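Translocator protein BipD (Burkholderia pseudomallei, PDB 3NFT) is needed for invasion of epithelial cells and survival within host cells, and probably regulates secretion of the effectors BipB and BipC and their integration into the target membrane. Local coordinates at residues Gln92-Glu97 / Gly133-Asp138; Leu99-Leu104 / Leu126-Ile130. All coordinates share one frame. Residues are numbered along the deposited sequence.

From the N terminus the chain runs along helix 76-103, which carries Gln92-Glu97 first and Leu99-Leu104 at its C-terminal end. It then turns back through a connection that is partly unmodelled (106-114) and enters helix 121-160, where Leu126-Ile130 comes before Gly133-Asp138. Contact 2 therefore closes the inner loop, 22 residues apart at its nearest ends, and contact 1 encloses it with 36. Together they hold two successive helices antiparallel, side by side, their centres about 11 Å apart. The two join directly: Lys134 NZ of contact 1 forms a 2.9 Å salt bridge with Glu100 OE1 of contact 2, and Leu96 CB lies 4.0 Å from Ile130 CG2.

Contact 1 (Gln92-Glu97 / Gly133-Asp138); sequences QRNLLE and GKSDID
Set Gln92-Glu97 of helix 76-103 against Gly133-Asp138 of helix 121-160, almost exactly antiparallel, axes 10.0 Å apart at 174°, with Arg93 facing Lys134 (CA to CA 6.1 Å). Those two residues and Ile137 bury the most surface. Ile137 (m,t) points across, its CD1 3.5 Å from Gln92 CB and 3.6 Å from Leu96 CD1. Leu96 (m,t) also reaches Gly133, its CD1 3.9 Å from Gly133 C and 3.7 Å from Lys134 N; a side chain at the glycine would crowd this methyl. The CA-to-CB bond of Arg93 points sideways, but chi1 to chi3, all t, bring the guanidinium to the other helix. Salt bridges from Arg93 NH1 to Asp138 OD1 (3.2 Å) and from Arg93 NE to Glu97 OE2 (3.3 Å, a weak hydrogen bond) form a network. Lys134, chi1 m then t throughout, lays CD over one guanidinium face; its NZ is salt-bridged to Glu100. A water accepts from Arg93 NH1 (2.6 Å) and donates to Asp138 OD2 (2.6 Å) and Lys134 O (3.0 Å). An apolar seam edged by charges is common where antiparallel helices pack; helix 121-160 falls in a predicted coiled coil. Phe279 of helix 244-295 packs against Gln92, Leu96 and Ile137, making this a three-helix junction.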
loop_
_atom_site.group_PDB
_atom_site.type_symbol
_atom_site.label_atom_id
_atom_site.label_comp_id
_atom_site.label_asym_id
_atom_site.label_seq_id
_atom_site.Cartn_x
_atom_site.Cartn_y
_atom_site.Cartn_z
ATOM N N GLN A 92 3.721 14.067 -13.858
ATOM C CA GLN A 92 3.863 13.051 -12.831
ATOM C C GLN A 92 2.596 12.215 -12.698
ATOM O O GLN A 92 2.652 10.982 -12.606
ATOM C CB GLN A 92 4.183 13.692 -11.497
ATOM C CG GLN A 92 5.554 14.267 -11.353
ATOM C CD GLN A 92 5.730 15.010 -10.035
ATOM O OE1 GLN A 92 4.862 15.790 -9.642
ATOM N NE2 GLN A 92 6.884 14.789 -9.355
ATOM N N ARG A 93 1.450 12.890 -12.646
ATOM C CA ARG A 93 0.166 12.182 -12.542
ATOM C C ARG A 93 -0.053 11.259 -13.735
ATOM O O ARG A 93 -0.512 10.121 -13.584
ATOM C CB ARG A 93 -0.992 13.181 -12.428
ATOM C CG ARG A 93 -2.328 12.490 -12.116
ATOM C CD ARG A 93 -3.474 13.463 -11.830
ATOM N NE ARG A 93 -4.705 12.741 -11.453
ATOM C CZ ARG A 93 -5.171 12.570 -10.211
ATOM N NH1 ARG A 93 -4.545 13.068 -9.147
ATOM N NH2 ARG A 93 -6.306 11.897 -10.030
ATOM N N ASN A 94 0.262 11.761 -14.926
ATOM C CA ASN A 94 0.099 10.970 -16.154
ATOM C C ASN A 94 0.937 9.693 -16.088
ATOM O O ASN A 94 0.463 8.614 -16.459
ATOM C CB ASN A 94 0.497 11.776 -17.390
ATOM C CG ASN A 94 -0.529 12.835 -17.796
ATOM O OD1 ASN A 94 -0.224 13.689 -18.634
ATOM N ND2 ASN A 94 -1.727 12.792 -17.224
ATOM N N LEU A 95 2.174 9.804 -15.612
ATOM C CA LEU A 95 3.045 8.637 -15.522
ATOM C C LEU A 95 2.489 7.630 -14.501
ATOM O O LEU A 95 2.486 6.434 -14.722
ATOM C CB LEU A 95 4.479 9.052 -15.185
ATOM C CG LEU A 95 5.528 7.945 -15.003
ATOM C CD1 LEU A 95 5.507 6.928 -16.147
ATOM C CD2 LEU A 95 6.934 8.536 -14.847
ATOM N N LEU A 96 2.042 8.116 -13.357
ATOM C CA LEU A 96 1.406 7.216 -12.381
ATOM C C LEU A 96 0.178 6.513 -12.960
ATOM O O LEU A 96 -0.026 5.327 -12.736
ATOM C CB LEU A 96 1.048 7.971 -11.091
ATOM C CG LEU A 96 2.221 8.411 -10.216
ATOM C CD1 LEU A 96 1.738 9.094 -8.928
ATOM C CD2 LEU A 96 3.144 7.280 -9.855
ATOM N N GLU A 97 -0.628 7.245 -13.707
ATOM C CA GLU A 97 -1.823 6.661 -14.336
ATOM C C GLU A 97 -1.438 5.531 -15.298
ATOM O O GLU A 97 -2.104 4.489 -15.342
ATOM C CB GLU A 97 -2.644 7.749 -15.037
ATOM C CG GLU A 97 -3.376 8.642 -14.041
ATOM C CD GLU A 97 -4.096 9.830 -14.677
ATOM O OE1 GLU A 97 -3.994 10.029 -15.909
ATOM O OE2 GLU A 97 -4.780 10.567 -13.933
ATOM N N GLY A 133 0.621 8.645 -3.843
ATOM C CA GLY A 133 1.521 9.410 -4.721
ATOM C C GLY A 133 0.810 10.533 -5.441
ATOM O O GLY A 133 1.291 11.665 -5.464
ATOM N N LYS A 134 -0.344 10.220 -6.022
ATOM C CA LYS A 134 -1.180 11.216 -6.685
ATOM C C LYS A 134 -1.594 12.349 -5.732
ATOM O O LYS A 134 -1.544 13.521 -6.103
ATOM C CB LYS A 134 -2.427 10.564 -7.283
ATOM C CG LYS A 134 -2.192 9.657 -8.475
ATOM C CD LYS A 134 -3.552 9.110 -8.922
ATOM C CE LYS A 134 -3.455 7.977 -9.906
ATOM N NZ LYS A 134 -4.827 7.489 -10.243
ATOM N N SER A 135 -2.001 11.996 -4.512
ATOM C CA SER A 135 -2.354 12.995 -3.489
ATOM C C SER A 135 -1.187 13.925 -3.170
ATOM O O SER A 135 -1.344 15.150 -3.134
ATOM C CB SER A 135 -2.844 12.307 -2.193
ATOM O OG SER A 135 -3.152 13.267 -1.178
ATOM N N ASP A 136 -0.009 13.358 -2.964
ATOM C CA ASP A 136 1.171 14.165 -2.631
ATOM C C ASP A 136 1.562 15.087 -3.778
ATOM O O ASP A 136 1.924 16.241 -3.553
ATOM C CB ASP A 136 2.353 13.285 -2.240
ATOM C CG ASP A 136 2.216 12.695 -0.855
ATOM O OD1 ASP A 136 1.442 13.229 -0.038
ATOM O OD2 ASP A 136 2.880 11.685 -0.583
ATOM N N ILE A 137 1.490 14.586 -5.010
ATOM C CA ILE A 137 1.736 15.447 -6.163
ATOM C C ILE A 137 0.841 16.651 -6.196
ATOM O O ILE A 137 1.292 17.782 -6.402
ATOM C CB ILE A 137 1.513 14.693 -7.513
ATOM C CG1 ILE A 137 2.628 13.691 -7.736
ATOM C CG2 ILE A 137 1.366 15.688 -8.694
ATOM C CD1 ILE A 137 2.208 12.611 -8.765
ATOM N N ASP A 138 -0.449 16.386 -6.032
ATOM C CA ASP A 138 -1.449 17.441 -6.051
ATOM C C ASP A 138 -1.251 18.428 -4.921
ATOM O O ASP A 138 -1.330 19.652 -5.128
ATOM C CB ASP A 138 -2.853 16.823 -5.918
ATOM C CG ASP A 138 -3.362 16.200 -7.204
ATOM O OD1 ASP A 138 -4.453 15.578 -7.136
ATOM O OD2 ASP A 138 -2.721 16.312 -8.269
HETATM O O HOH W 1 -2.118 13.931 -8.979
#

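Contact 2 (Leu99-Leu104 / Leu126-Ile130)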
loop_
_atom_site.group_PDB
_atom_site.type_symbol
_atom_site.label_atom_id
_atom_site.label_comp_id
_atom_site.label_asym_id
_atom_site.label_seq_id
_atom_site.Cartn_x
_atom_site.Cartn_y
_atom_site.Cartn_z
ATOM N N LEU A 99 1.337 3.676 -15.119
ATOM C CA LEU A 99 1.820 2.577 -14.270
ATOM C C LEU A 99 0.664 1.807 -13.642
ATOM O O LEU A 99 0.683 0.571 -13.585
ATOM C CB LEU A 99 2.783 3.106 -13.203
ATOM C CG LEU A 99 4.120 3.631 -13.747
ATOM C CD1 LEU A 99 4.852 4.500 -12.718
ATOM C CD2 LEU A 99 5.026 2.461 -14.181
ATOM N N GLU A 100 -0.358 2.533 -13.201
ATOM C CA GLU A 100 -1.541 1.928 -12.607
ATOM C C GLU A 100 -2.245 1.042 -13.636
ATOM O O GLU A 100 -2.674 -0.083 -13.336
ATOM C CB GLU A 100 -2.475 3.015 -12.091
ATOM C CG GLU A 100 -3.773 2.486 -11.508
ATOM C CD GLU A 100 -4.622 3.575 -10.879
ATOM O OE1 GLU A 100 -4.188 4.753 -10.822
ATOM O OE2 GLU A 100 -5.751 3.241 -10.464
ATOM N N THR A 101 -2.356 1.544 -14.856
ATOM C CA THR A 101 -2.951 0.769 -15.943
ATOM C C THR A 101 -2.153 -0.511 -16.217
ATOM O O THR A 101 -2.746 -1.577 -16.413
ATOM C CB THR A 101 -3.097 1.623 -17.210
ATOM O OG1 THR A 101 -3.939 2.743 -16.912
ATOM C CG2 THR A 101 -3.714 0.817 -18.350
ATOM N N GLU A 102 -0.823 -0.405 -16.207
ATOM C CA GLU A 102 0.071 -1.571 -16.305
ATOM C C GLU A 102 -0.209 -2.618 -15.217
ATOM O O GLU A 102 -0.130 -3.822 -15.484
ATOM C CB GLU A 102 1.539 -1.133 -16.201
ATOM C CG GLU A 102 2.266 -0.913 -17.510
ATOM C CD GLU A 102 3.386 -1.921 -17.730
ATOM O OE1 GLU A 102 4.556 -1.489 -17.807
ATOM O OE2 GLU A 102 3.103 -3.141 -17.815
ATOM N N LEU A 103 -0.521 -2.152 -14.004
ATOM C CA LEU A 103 -0.784 -3.021 -12.843
ATOM C C LEU A 103 -2.181 -3.650 -12.793
ATOM O O LEU A 103 -2.386 -4.645 -12.092
ATOM C CB LEU A 103 -0.569 -2.240 -11.536
ATOM C CG LEU A 103 0.865 -2.117 -11.039
ATOM C CD1 LEU A 103 1.000 -0.932 -10.068
ATOM C CD2 LEU A 103 1.319 -3.435 -10.392
ATOM N N LEU A 104 -3.142 -3.070 -13.507
ATOM C CA LEU A 104 -4.530 -3.528 -13.422
ATOM C C LEU A 104 -5.220 -4.155 -14.663
ATOM O O LEU A 104 -6.451 -4.218 -14.674
ATOM C CB LEU A 104 -5.395 -2.360 -12.943
ATOM C CG LEU A 104 -5.089 -1.789 -11.564
ATOM C CD1 LEU A 104 -6.120 -0.725 -11.248
ATOM C CD2 LEU A 104 -5.079 -2.879 -10.488
ATOM N N LEU A 126 -0.336 -1.871 -4.332
ATOM C CA LEU A 126 0.468 -0.951 -5.129
ATOM C C LEU A 126 -0.394 0.181 -5.705
ATOM O O LEU A 126 0.073 1.311 -5.787
ATOM C CB LEU A 126 1.258 -1.698 -6.221
ATOM C CG LEU A 126 2.320 -2.650 -5.645
ATOM C CD1 LEU A 126 2.988 -3.469 -6.759
ATOM C CD2 LEU A 126 3.358 -1.871 -4.861
ATOM N N VAL A 127 -1.641 -0.123 -6.094
ATOM C CA VAL A 127 -2.593 0.921 -6.514
ATOM C C VAL A 127 -2.805 1.938 -5.390
ATOM O O VAL A 127 -2.831 3.153 -5.628
ATOM C CB VAL A 127 -3.944 0.339 -6.982
ATOM C CG1 VAL A 127 -4.970 1.465 -7.225
ATOM C CG2 VAL A 127 -3.740 -0.470 -8.245
ATOM N N ASP A 128 -2.935 1.454 -4.158
ATOM C CA ASP A 128 -3.069 2.339 -3.001
ATOM C C ASP A 128 -1.868 3.267 -2.839
ATOM O O ASP A 128 -2.016 4.452 -2.545
ATOM C CB ASP A 128 -3.275 1.529 -1.713
ATOM C CG ASP A 128 -4.640 0.860 -1.648
ATOM O OD1 ASP A 128 -5.551 1.249 -2.412
ATOM O OD2 ASP A 128 -4.796 -0.064 -0.821
ATOM N N VAL A 129 -0.677 2.712 -3.024
ATOM C CA VAL A 129 0.566 3.475 -2.965
ATOM C C VAL A 129 0.572 4.521 -4.065
ATOM O O VAL A 129 0.986 5.655 -3.859
ATOM C CB VAL A 129 1.799 2.549 -3.101
ATOM C CG1 VAL A 129 3.076 3.354 -3.275
ATOM C CG2 VAL A 129 1.921 1.623 -1.869
ATOM N N ILE A 130 0.094 4.138 -5.241
ATOM C CA ILE A 130 -0.035 5.081 -6.338
ATOM C C ILE A 130 -1.001 6.198 -5.966
ATOM O O ILE A 130 -0.740 7.366 -6.221
ATOM C CB ILE A 130 -0.440 4.382 -7.647
ATOM C CG1 ILE A 130 0.737 3.557 -8.191
ATOM C CG2 ILE A 130 -0.858 5.404 -8.705
ATOM C CD1 ILE A 130 0.392 2.652 -9.324
HETATM O O HOH W 2 -4.363 4.896 -7.453
#
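Helix 99-103 and helix 126-130 run antiparallel at 168°, their axes approaching to 10.3 Å, with Glu100 opposite Val127 at a CA to CA distance of 6.3 Å. Helix 76-103 is ending here: Leu104 is the first residue to leave helical phi/psi (-115/20), and Leu104 N hydrogen-bonds to Thr101 O (3.3 Å) as well as, weakly, to Glu100 O (3.0 Å). No direct hydrogen bond crosses between the segments, so the join is mainly apolar. Val127 and Ile130 have the most surface covered. Leu104, at the more exposed margin, still directs its CA-to-CB bond to the partner helix and brings CD2 to 3.6 Å from Val127 CG2. Glu100, with chi1 and chi2 both t, runs alongside Val127, its OE2 3.8 Å from Val127 CG1. Ile130 lays CD1 against the opposing backbone, 3.9 Å from Glu100 CA. Leu103 packs with CD1 3.7 Å from Ile130 CD1 and 3.9 Å from Leu126 CB. The carboxylate of Glu100 has Lys134 as its main partner, through OE1; a water donates to Val127 O (3.0 Å) and, weakly, to Glu100 OE1 (3.4 Å). Leucine, isoleucine and valine thus form the apolar seam between two antiparallel helices of the bundle. Helix 244-295 covers the buried side, with Ile290 against Leu99 and Leu286 against Ile130, while Val129 touches both Leu282 of that helix and Gly125 of the second subunit.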